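Local coordinates for putative CRISPR-associated endoribonuclease-like protein Cas6 (Pyrococcus furiosus, PDB 3UFC) that probably binds CRISPR RNA as a Cas6-family paralogue within the adaptive immune system that guards the cell against viruses and plasmids, at residues L195-D199 with S200-G204; L45-P48 with H49-T53; G175-P178 with E179-F183; E87-K90 with G91-G95. All blocks are in the same frame, centred on the assembly; numbering follows the deposited sequence.

Contact 1: L195-D199 with S200-G204; sequences LIVKD and SYIRG
The ring of Tyr-201 has the carbonyl carbon of Leu-195 at one edge, near its plane, while Ile-196 comes in obliquely and brings CG1 to 3.3 Å from Tyr-201 CE1. With chi1 at -90°, Tyr-201 CG stands beside its own backbone N and the ring reaches across to the paired strand. Ile-196 and Tyr-201 form a non-hydrogen-bonded pair, flanked by the hydrogen-bonded pairs Leu-195/Ile-202 and Val-197/Ser-200. At the closed end, the Val-197 N to Ser-200 O bond is almost straight (2.8 Å, 175°), whereas the return bond from Ser-200 N to Val-197 O is weak. Lys-198 and Asp-199 make the two-residue turn of this beta hairpin. On the face away from the tyrosine, Ile-202 CD1 presses against Val-197 CG2 at 3.3 Å, a tight fit.

On that face Leu-195, Val-197 and Ile-202 are buried: Val-197 also meets Leu-232 and Phe-234, and Ile-202 meets Val-135. Asn-21 takes the N-H of Ile-196. The hairpin joins strands 183-197 and 200-213 at one margin of the four-stranded antiparallel sheet, with Leu-195 touching Asn-23 of helix 23-37.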
loop_
_atom_site.group_PDB
_atom_site.type_symbol
_atom_site.label_atom_id
_atom_site.label_comp_id
_atom_site.label_asym_id
_atom_site.label_seq_id
_atom_site.Cartn_x
_atom_site.Cartn_y
_atom_site.Cartn_z
ATOM N N LEU A 195 11.847 -5.630 -0.556
ATOM C CA LEU A 195 11.562 -5.188 -1.909
ATOM C C LEU A 195 12.405 -3.994 -2.311
ATOM O O LEU A 195 12.625 -3.079 -1.518
ATOM C CB LEU A 195 10.083 -4.801 -2.034
ATOM C CG LEU A 195 9.033 -5.896 -1.825
ATOM C CD1 LEU A 195 7.645 -5.263 -1.784
ATOM C CD2 LEU A 195 9.129 -6.930 -2.956
ATOM N N ILE A 196 12.869 -3.998 -3.554
ATOM C CA ILE A 196 13.641 -2.875 -4.050
ATOM C C ILE A 196 12.632 -1.857 -4.556
ATOM O O ILE A 196 11.799 -2.167 -5.406
ATOM C CB ILE A 196 14.568 -3.279 -5.214
ATOM C CG1 ILE A 196 15.747 -4.087 -4.671
ATOM C CG2 ILE A 196 15.042 -2.032 -5.961
ATOM C CD1 ILE A 196 16.688 -4.600 -5.744
ATOM N N VAL A 197 12.693 -0.650 -4.010
ATOM C CA VAL A 197 11.797 0.418 -4.422
ATOM C C VAL A 197 12.680 1.471 -5.067
ATOM O O VAL A 197 13.371 2.226 -4.378
ATOM C CB VAL A 197 11.051 1.022 -3.222
ATOM C CG1 VAL A 197 10.104 2.123 -3.695
ATOM C CG2 VAL A 197 10.284 -0.075 -2.496
ATOM N N LYS A 198 12.658 1.493 -6.394
ATOM C CA LYS A 198 13.466 2.408 -7.183
ATOM C C LYS A 198 14.947 2.014 -7.102
ATOM O O LYS A 198 15.444 1.278 -7.952
ATOM C CB LYS A 198 13.298 3.855 -6.712
ATOM C CG LYS A 198 14.059 4.843 -7.591
ATOM C CD LYS A 198 13.956 6.270 -7.089
ATOM C CE LYS A 198 14.680 7.222 -8.032
ATOM N NZ LYS A 198 14.641 8.624 -7.542
ATOM N N ASP A 199 15.638 2.480 -6.068
ATOM C CA ASP A 199 17.061 2.181 -5.929
ATOM C C ASP A 199 17.477 1.651 -4.561
ATOM O O ASP A 199 18.663 1.400 -4.328
ATOM C CB ASP A 199 17.864 3.440 -6.252
ATOM C CG ASP A 199 17.401 4.641 -5.446
ATOM O OD1 ASP A 199 17.731 5.782 -5.831
ATOM O OD2 ASP A 199 16.708 4.443 -4.425
ATOM N N SER A 200 16.517 1.467 -3.659
ATOM C CA SER A 200 16.839 0.977 -2.323
ATOM C C SER A 200 15.885 -0.097 -1.808
ATOM O O SER A 200 14.696 -0.111 -2.142
ATOM C CB SER A 200 16.848 2.144 -1.335
ATOM O OG SER A 200 17.677 3.195 -1.801
ATOM N N TYR A 201 16.417 -0.997 -0.988
ATOM C CA TYR A 201 15.613 -2.050 -0.398
ATOM C C TYR A 201 14.729 -1.447 0.682
ATOM O O TYR A 201 15.147 -0.552 1.414
ATOM C CB TYR A 201 16.486 -3.112 0.272
ATOM C CG TYR A 201 16.907 -4.268 -0.605
ATOM C CD1 TYR A 201 15.969 -4.991 -1.339
ATOM C CD2 TYR A 201 18.241 -4.676 -0.657
ATOM C CE1 TYR A 201 16.347 -6.101 -2.104
ATOM C CE2 TYR A 201 18.632 -5.782 -1.417
ATOM C CZ TYR A 201 17.676 -6.488 -2.138
ATOM O OH TYR A 201 18.050 -7.582 -2.887
ATOM N N ILE A 202 13.500 -1.929 0.767
ATOM C CA ILE A 202 12.593 -1.486 1.808
ATOM C C ILE A 202 12.085 -2.784 2.406
ATOM O O ILE A 202 11.561 -3.637 1.694
ATOM C CB ILE A 202 11.419 -0.664 1.252
ATOM C CG1 ILE A 202 11.939 0.663 0.693
ATOM C CG2 ILE A 202 10.399 -0.403 2.370
ATOM C CD1 ILE A 202 10.845 1.646 0.291
ATOM N N ARG A 203 12.291 -2.954 3.704
ATOM C CA ARG A 203 11.858 -4.160 4.389
ATOM C C ARG A 203 10.595 -3.868 5.177
ATOM O O ARG A 203 10.498 -2.852 5.863
ATOM C CB ARG A 203 12.961 -4.665 5.323
ATOM C CG ARG A 203 14.133 -5.301 4.589
ATOM C CD ARG A 203 15.324 -5.476 5.516
ATOM N NE ARG A 203 16.427 -4.614 5.105
ATOM C CZ ARG A 203 17.201 -4.850 4.052
ATOM N NH1 ARG A 203 16.998 -5.928 3.312
ATOM N NH2 ARG A 203 18.162 -3.998 3.727
ATOM N N GLY A 204 9.622 -4.764 5.058
ATOM C CA GLY A 204 8.364 -4.580 5.755
ATOM C C GLY A 204 7.779 -5.890 6.238
ATOM O O GLY A 204 8.421 -6.946 6.170
#

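Contact 2: L45-P48 with H49-T53; sequences LESP and HGYWT
Ser-47 and Trp-52 reach their partners through contrasting first torsions: OG of Ser-47 is swung opposite its own N (chi1 166°), towards His-49, while Trp-52 CG sits between its N and carbonyl carbon (chi1 64°), which carries the indole back to Leu-45. The backbone between them makes a type I beta turn from Ser-47 to Gly-50, closed by Gly-50 N to Ser-47 O at 3.3 Å with the donor well above the carbonyl plane. Superimposed on it is an ST turn, because Ser-47 OG also accepts from His-49 N, two residues on.

The same oxygen, close to the imidazole plane, takes a second N-H from His-49 ND1 at 3.1 Å; two donors of one residue thus grip it, and the ND1 bond restrains the turn of the ring. Ser-47 OG also lies at the edge of the Tyr-51 ring, near CE1. One water lies between Ser-47 O and Tyr-51 N, 2.7 Å from the carbonyl oxygen, and accepts from Tyr-51 N at 2.8 Å.

Outside the turn, Arg-169 of helix 158-174 binds the carbonyl oxygens of His-49 and Gly-50, tying this connection between helix 42-46 and strand 53-59 to the C-terminal half of the protein. Leu-45 CD1 lies over one face of the indole, 4.0 Å from the centroid of the five-membered ring, in a CH-pi contact. The indole N-H of the same tryptophan is spent in the ring plane: Trp-52 NE1 meets a lone pair of Leu-45 O at 2.9 Å, with the N-H pointing almost straight (174°).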
loop_
_atom_site.group_PDB
_atom_site.type_symbol
_atom_site.label_atom_id
_atom_site.label_comp_id
_atom_site.label_asym_id
_atom_site.label_seq_id
_atom_site.Cartn_x
_atom_site.Cartn_y
_atom_site.Cartn_z
ATOM N N LEU A 45 -0.222 12.803 -4.570
ATOM C CA LEU A 45 0.175 11.448 -4.916
ATOM C C LEU A 45 1.630 11.143 -4.589
ATOM O O LEU A 45 1.951 10.030 -4.174
ATOM C CB LEU A 45 -0.068 11.206 -6.408
ATOM C CG LEU A 45 -1.313 10.444 -6.874
ATOM C CD1 LEU A 45 -2.478 10.654 -5.936
ATOM C CD2 LEU A 45 -1.648 10.895 -8.297
ATOM N N GLU A 46 2.503 12.134 -4.767
ATOM C CA GLU A 46 3.935 11.954 -4.527
ATOM C C GLU A 46 4.408 12.298 -3.116
ATOM O O GLU A 46 5.561 12.045 -2.766
ATOM C CB GLU A 46 4.743 12.785 -5.536
ATOM C CG GLU A 46 4.379 12.532 -6.995
ATOM C CD GLU A 46 5.352 13.185 -7.969
ATOM O OE1 GLU A 46 5.715 14.361 -7.752
ATOM O OE2 GLU A 46 5.748 12.522 -8.954
ATOM N N SER A 47 3.526 12.869 -2.306
ATOM C CA SER A 47 3.898 13.244 -0.946
ATOM C C SER A 47 4.247 12.045 -0.076
ATOM O O SER A 47 3.517 11.053 -0.046
ATOM C CB SER A 47 2.765 14.027 -0.284
ATOM O OG SER A 47 2.973 14.120 1.116
ATOM N N PRO A 48 5.375 12.123 0.649
ATOM C CA PRO A 48 5.793 11.021 1.521
ATOM C C PRO A 48 4.873 10.819 2.730
ATOM O O PRO A 48 5.042 9.863 3.480
ATOM C CB PRO A 48 7.214 11.423 1.927
ATOM C CG PRO A 48 7.133 12.926 1.953
ATOM C CD PRO A 48 6.362 13.218 0.675
ATOM N N HIS A 49 3.901 11.710 2.929
ATOM C CA HIS A 49 2.987 11.555 4.061
ATOM C C HIS A 49 1.899 10.512 3.789
ATOM O O HIS A 49 1.099 10.189 4.668
ATOM C CB HIS A 49 2.350 12.890 4.433
ATOM C CG HIS A 49 3.337 13.918 4.884
ATOM N ND1 HIS A 49 3.851 14.877 4.039
ATOM C CD2 HIS A 49 3.923 14.123 6.087
ATOM C CE1 HIS A 49 4.712 15.629 4.702
ATOM N NE2 HIS A 49 4.775 15.192 5.946
ATOM N N GLY A 50 1.879 9.997 2.566
ATOM C CA GLY A 50 0.923 8.968 2.204
ATOM C C GLY A 50 -0.535 9.364 2.174
ATOM O O GLY A 50 -1.288 9.022 3.085
ATOM N N TYR A 51 -0.934 10.076 1.123
ATOM C CA TYR A 51 -2.322 10.499 0.965
ATOM C C TYR A 51 -3.147 9.365 0.373
ATOM O O TYR A 51 -4.354 9.501 0.178
ATOM C CB TYR A 51 -2.420 11.717 0.042
ATOM C CG TYR A 51 -2.045 13.026 0.698
ATOM C CD1 TYR A 51 -0.713 13.346 0.968
ATOM C CD2 TYR A 51 -3.026 13.947 1.045
ATOM C CE1 TYR A 51 -0.373 14.564 1.571
ATOM C CE2 TYR A 51 -2.701 15.158 1.645
ATOM C CZ TYR A 51 -1.378 15.461 1.904
ATOM O OH TYR A 51 -1.075 16.663 2.492
ATOM N N TRP A 52 -2.488 8.247 0.086
ATOM C CA TRP A 52 -3.164 7.086 -0.482
ATOM C C TRP A 52 -2.251 5.879 -0.359
ATOM O O TRP A 52 -1.111 5.995 0.101
ATOM C CB TRP A 52 -3.492 7.326 -1.963
ATOM C CG TRP A 52 -2.267 7.483 -2.838
ATOM C CD1 TRP A 52 -1.283 8.425 -2.710
ATOM C CD2 TRP A 52 -1.906 6.679 -3.972
ATOM N NE1 TRP A 52 -0.332 8.257 -3.696
ATOM C CE2 TRP A 52 -0.691 7.194 -4.483
ATOM C CE3 TRP A 52 -2.492 5.572 -4.607
ATOM C CZ2 TRP A 52 -0.050 6.640 -5.600
ATOM C CZ3 TRP A 52 -1.853 5.020 -5.719
ATOM C CH2 TRP A 52 -0.643 5.559 -6.202
ATOM N N THR A 53 -2.751 4.722 -0.777
ATOM C CA THR A 53 -1.971 3.495 -0.734
ATOM C C THR A 53 -2.451 2.548 -1.822
ATOM O O THR A 53 -3.512 2.758 -2.413
ATOM C CB THR A 53 -2.126 2.774 0.633
ATOM O OG1 THR A 53 -1.360 1.568 0.625
ATOM C CG2 THR A 53 -3.584 2.407 0.896
HETATM O O HOH W 1 1.032 10.437 -0.833
#

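Contact 3: G175-P178 with E179-F183; sequences GDLP and EDKDF
Lys-181 folds its long side chain back over Pro-178 and ends on that residue's carbonyl oxygen. From CB, the first torsion (chi1 -51°) sets CG beside the backbone N, and there CG lies 3.3 Å from Pro-178 O and 4.1 Å from Pro-178 CG. CD continues past the same oxygen at a longer distance. CE comes 3.8 Å from Leu-177 CD1 and also lies near Leu-177 CB, so the methylene chain runs across both residues at about a right angle. The extended chain bends only at its last torsion (chi4 56°), which turns the ammonium back so that NZ donates to Pro-178 O at 3.0 Å. The nitrogen approaches at a C=O...N angle of 158°, tilted modestly from the carbonyl plane. The aliphatic part of the lysine thus packs on apolar neighbours while its charge is met by a backbone dipole.

The proline is buried, packed against Leu-167 and Tyr-170 of helix 158-174 and Ile-217 of helix 215-224. From that second helix, Glu-216 receives the backbone N-H groups of Glu-179 and Asp-180 on its two carboxylate oxygens, which pins the chain just after the proline.

Gly-175 leaves the preceding helix with positive phi, and the segment then crosses the surface towards strand 183-197. Close to that strand, Asp-180 OD2 accepts from Asp-182 N at 3.1 Å, the N-H arriving from above the carboxylate plane. Bond and spacing define an Asx turn, here completing a helix-to-strand connection.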
loop_
_atom_site.group_PDB
_atom_site.type_symbol
_atom_site.label_atom_id
_atom_site.label_comp_id
_atom_site.label_asym_id
_atom_site.label_seq_id
_atom_site.Cartn_x
_atom_site.Cartn_y
_atom_site.Cartn_z
ATOM N N GLY A 175 -5.250 17.319 8.419
ATOM C CA GLY A 175 -5.231 18.713 8.829
ATOM C C GLY A 175 -4.940 18.959 10.299
ATOM O O GLY A 175 -4.445 20.022 10.663
ATOM N N ASP A 176 -5.260 17.994 11.152
ATOM C CA ASP A 176 -4.988 18.140 12.574
ATOM C C ASP A 176 -4.830 16.765 13.203
ATOM O O ASP A 176 -5.122 15.752 12.571
ATOM C CB ASP A 176 -6.116 18.910 13.264
ATOM C CG ASP A 176 -5.693 19.486 14.614
ATOM O OD1 ASP A 176 -6.495 20.230 15.217
ATOM O OD2 ASP A 176 -4.563 19.199 15.075
ATOM N N LEU A 177 -4.349 16.731 14.441
ATOM C CA LEU A 177 -4.165 15.470 15.144
ATOM C C LEU A 177 -5.534 14.894 15.485
ATOM O O LEU A 177 -6.503 15.634 15.639
ATOM C CB LEU A 177 -3.365 15.689 16.433
ATOM C CG LEU A 177 -1.896 16.111 16.305
ATOM C CD1 LEU A 177 -1.371 16.564 17.660
ATOM C CD2 LEU A 177 -1.072 14.953 15.776
ATOM N N PRO A 178 -5.633 13.560 15.590
ATOM C CA PRO A 178 -6.907 12.918 15.923
ATOM C C PRO A 178 -7.189 13.114 17.410
ATOM O O PRO A 178 -6.261 13.211 18.211
ATOM C CB PRO A 178 -6.651 11.459 15.578
ATOM C CG PRO A 178 -5.204 11.296 15.951
ATOM C CD PRO A 178 -4.579 12.554 15.371
ATOM N N GLU A 179 -8.462 13.176 17.778
ATOM C CA GLU A 179 -8.821 13.358 19.176
ATOM C C GLU A 179 -8.251 12.213 20.011
ATOM O O GLU A 179 -7.638 12.437 21.051
ATOM C CB GLU A 179 -10.339 13.416 19.329
ATOM C CG GLU A 179 -10.786 13.944 20.676
ATOM C CD GLU A 179 -10.171 15.296 20.996
ATOM O OE1 GLU A 179 -10.311 16.223 20.167
ATOM O OE2 GLU A 179 -9.548 15.430 22.075
ATOM N N ASP A 180 -8.459 10.984 19.551
ATOM C CA ASP A 180 -7.942 9.817 20.248
ATOM C C ASP A 180 -6.664 9.398 19.523
ATOM O O ASP A 180 -6.700 8.987 18.359
ATOM C CB ASP A 180 -8.972 8.684 20.226
ATOM C CG ASP A 180 -8.537 7.488 21.040
ATOM O OD1 ASP A 180 -9.319 6.518 21.149
ATOM O OD2 ASP A 180 -7.409 7.515 21.575
ATOM N N LYS A 181 -5.537 9.502 20.219
ATOM C CA LYS A 181 -4.241 9.176 19.635
ATOM C C LYS A 181 -3.667 7.835 20.066
ATOM O O LYS A 181 -2.556 7.490 19.673
ATOM C CB LYS A 181 -3.230 10.268 19.993
ATOM C CG LYS A 181 -3.704 11.681 19.696
ATOM C CD LYS A 181 -2.752 12.717 20.271
ATOM C CE LYS A 181 -3.226 14.129 19.964
ATOM N NZ LYS A 181 -4.619 14.373 20.441
ATOM N N ASP A 182 -4.413 7.063 20.844
ATOM C CA ASP A 182 -3.872 5.799 21.333
ATOM C C ASP A 182 -4.409 4.507 20.729
ATOM O O ASP A 182 -5.595 4.385 20.438
ATOM C CB ASP A 182 -4.035 5.741 22.854
ATOM C CG ASP A 182 -3.546 7.006 23.539
ATOM O OD1 ASP A 182 -2.365 7.376 23.353
ATOM O OD2 ASP A 182 -4.347 7.634 24.262
ATOM N N PHE A 183 -3.513 3.539 20.555
ATOM C CA PHE A 183 -3.877 2.230 20.029
ATOM C C PHE A 183 -2.765 1.225 20.268
ATOM O O PHE A 183 -1.621 1.597 20.519
ATOM C CB PHE A 183 -4.199 2.306 18.527
ATOM C CG PHE A 183 -2.989 2.476 17.633
ATOM C CD1 PHE A 183 -2.254 1.374 17.211
ATOM C CD2 PHE A 183 -2.617 3.737 17.179
ATOM C CE1 PHE A 183 -1.163 1.526 16.339
ATOM C CE2 PHE A 183 -1.528 3.900 16.309
ATOM C CZ PHE A 183 -0.804 2.790 15.890
#

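Contact 4: E87-K90 with G91-G95; sequences EIIK and GIVEG
Ile-88 and Ile-92 stand side by side on one flank of the helix, pointing the same way, with Ile-88 CG2 3.9 Å from Ile-92 CD1. One step round, Ile-89 CG2 meets Val-93 CG2 at 4.1 Å. Val-93 CG2 points back along the helix because CG1 takes the place opposite the backbone N (chi1 165°); this also lays CG2 3.3 Å from Ile-89 O. Glu-94 CG rests at a similar 3.2 Å from Lys-90 O.

Beneath these contacts run four successive i to i+4 backbone bonds, which set the side chains one turn apart. Val-93 N to Ile-89 O is the shortest, at 2.8 Å, and lies nearly along the carbonyl direction; Gly-91 N instead meets Glu-87 O from above the carbonyl plane. Further out, Asn-85 OD1, just before the helix, makes weak hydrogen bonds with the N-H groups of Glu-87 and Ile-88 in its first turn. The apolar flank lies on strands 3-11 and 77-83 and reaches helix 23-37, consistent with the second of the two main helices in the beta-alpha-beta-beta-alpha-beta pattern of an N-terminal ferredoxin-like fold.

On the exposed flank Lys-90 NZ pairs with Glu-87 OE2 in a salt bridge of 3.3 Å, a weak hydrogen bond, while Glu-94 OE2 stays 6.2 Å from that ammonium. The helix is therefore amphipathic: branched aliphatic groups face the sheet, and the charges, only loosely paired, lie towards solvent.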
loop_
_atom_site.group_PDB
_atom_site.type_symbol
_atom_site.label_atom_id
_atom_site.label_comp_id
_atom_site.label_asym_id
_atom_site.label_seq_id
_atom_site.Cartn_x
_atom_site.Cartn_y
_atom_site.Cartn_z
ATOM N N GLU A 87 -11.294 12.648 -4.192
ATOM C CA GLU A 87 -10.760 13.366 -5.342
ATOM C C GLU A 87 -9.533 12.640 -5.905
ATOM O O GLU A 87 -9.290 12.649 -7.116
ATOM C CB GLU A 87 -10.383 14.792 -4.938
ATOM C CG GLU A 87 -10.047 15.705 -6.105
ATOM C CD GLU A 87 -11.273 16.088 -6.924
ATOM O OE1 GLU A 87 -11.105 16.769 -7.958
ATOM O OE2 GLU A 87 -12.401 15.712 -6.531
ATOM N N ILE A 88 -8.755 12.011 -5.026
ATOM C CA ILE A 88 -7.572 11.280 -5.467
ATOM C C ILE A 88 -8.020 10.047 -6.234
ATOM O O ILE A 88 -7.502 9.747 -7.309
ATOM C CB ILE A 88 -6.683 10.837 -4.272
ATOM C CG1 ILE A 88 -5.911 12.038 -3.720
ATOM C CG2 ILE A 88 -5.730 9.725 -4.710
ATOM C CD1 ILE A 88 -4.984 11.703 -2.559
ATOM N N ILE A 89 -8.988 9.333 -5.675
ATOM C CA ILE A 89 -9.504 8.136 -6.316
ATOM C C ILE A 89 -10.112 8.437 -7.689
ATOM O O ILE A 89 -9.871 7.705 -8.645
ATOM C CB ILE A 89 -10.563 7.449 -5.432
ATOM C CG1 ILE A 89 -9.913 6.954 -4.134
ATOM C CG2 ILE A 89 -11.198 6.282 -6.187
ATOM C CD1 ILE A 89 -8.801 5.940 -4.341
ATOM N N LYS A 90 -10.891 9.510 -7.795
ATOM C CA LYS A 90 -11.507 9.845 -9.078
ATOM C C LYS A 90 -10.445 10.231 -10.102
ATOM O O LYS A 90 -10.582 9.943 -11.291
ATOM C CB LYS A 90 -12.536 10.972 -8.916
ATOM C CG LYS A 90 -11.965 12.334 -8.588
ATOM C CD LYS A 90 -13.079 13.380 -8.498
ATOM C CE LYS A 90 -14.099 13.022 -7.421
ATOM N NZ LYS A 90 -15.179 14.045 -7.285
ATOM N N GLY A 91 -9.379 10.877 -9.637
ATOM C CA GLY A 91 -8.303 11.250 -10.537
ATOM C C GLY A 91 -7.627 9.994 -11.065
ATOM O O GLY A 91 -7.319 9.893 -12.256
ATOM N N ILE A 92 -7.408 9.025 -10.180
ATOM C CA ILE A 92 -6.770 7.765 -10.559
ATOM C C ILE A 92 -7.664 6.928 -11.479
ATOM O O ILE A 92 -7.200 6.407 -12.494
ATOM C CB ILE A 92 -6.403 6.922 -9.304
ATOM C CG1 ILE A 92 -5.235 7.582 -8.560
ATOM C CG2 ILE A 92 -6.033 5.498 -9.710
ATOM C CD1 ILE A 92 -4.890 6.921 -7.234
ATOM N N VAL A 93 -8.937 6.797 -11.118
ATOM C CA VAL A 93 -9.877 6.027 -11.928
ATOM C C VAL A 93 -9.998 6.599 -13.338
ATOM O O VAL A 93 -9.904 5.865 -14.322
ATOM C CB VAL A 93 -11.278 5.987 -11.276
ATOM C CG1 VAL A 93 -12.322 5.514 -12.293
ATOM C CG2 VAL A 93 -11.257 5.043 -10.082
ATOM N N GLU A 94 -10.209 7.909 -13.431
ATOM C CA GLU A 94 -10.333 8.570 -14.725
ATOM C C GLU A 94 -9.034 8.448 -15.506
ATOM O O GLU A 94 -9.041 8.167 -16.708
ATOM C CB GLU A 94 -10.687 10.048 -14.536
ATOM C CG GLU A 94 -12.113 10.289 -14.073
ATOM C CD GLU A 94 -12.398 11.755 -13.787
ATOM O OE1 GLU A 94 -11.990 12.613 -14.601
ATOM O OE2 GLU A 94 -13.037 12.045 -12.752
ATOM N N GLY A 95 -7.916 8.665 -14.819
ATOM C CA GLY A 95 -6.622 8.570 -15.464
ATOM C C GLY A 95 -6.374 7.201 -16.065
ATOM O O GLY A 95 -5.799 7.086 -17.146
#

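How the contacts relate
Contacts 2 and 4 touch directly, their centres 14 Å apart: Leu-45 CD1 is 3.6 Å from Ile-88 CG2, and Trp-52 CE3 packs 3.8 Å from Ile-92 CD1. They belong to one N-terminal ferredoxin-like unit. Contacts 1 and 3 lie in the C-terminal half, whose strand and helix order repeats that fold; they occupy opposite ends of strand 183-197, with centres about 29 Å apart. Contact 2 lies between the halves, its nearest atoms about 7 Å from contact 3 and about 10 Å from contact 1, and Thr-53 and Trp-52 bond to the Thr-230 to Phe-234 region. Contact 4 is remote from contacts 1 and 3, with centres 26 and 27 Å away.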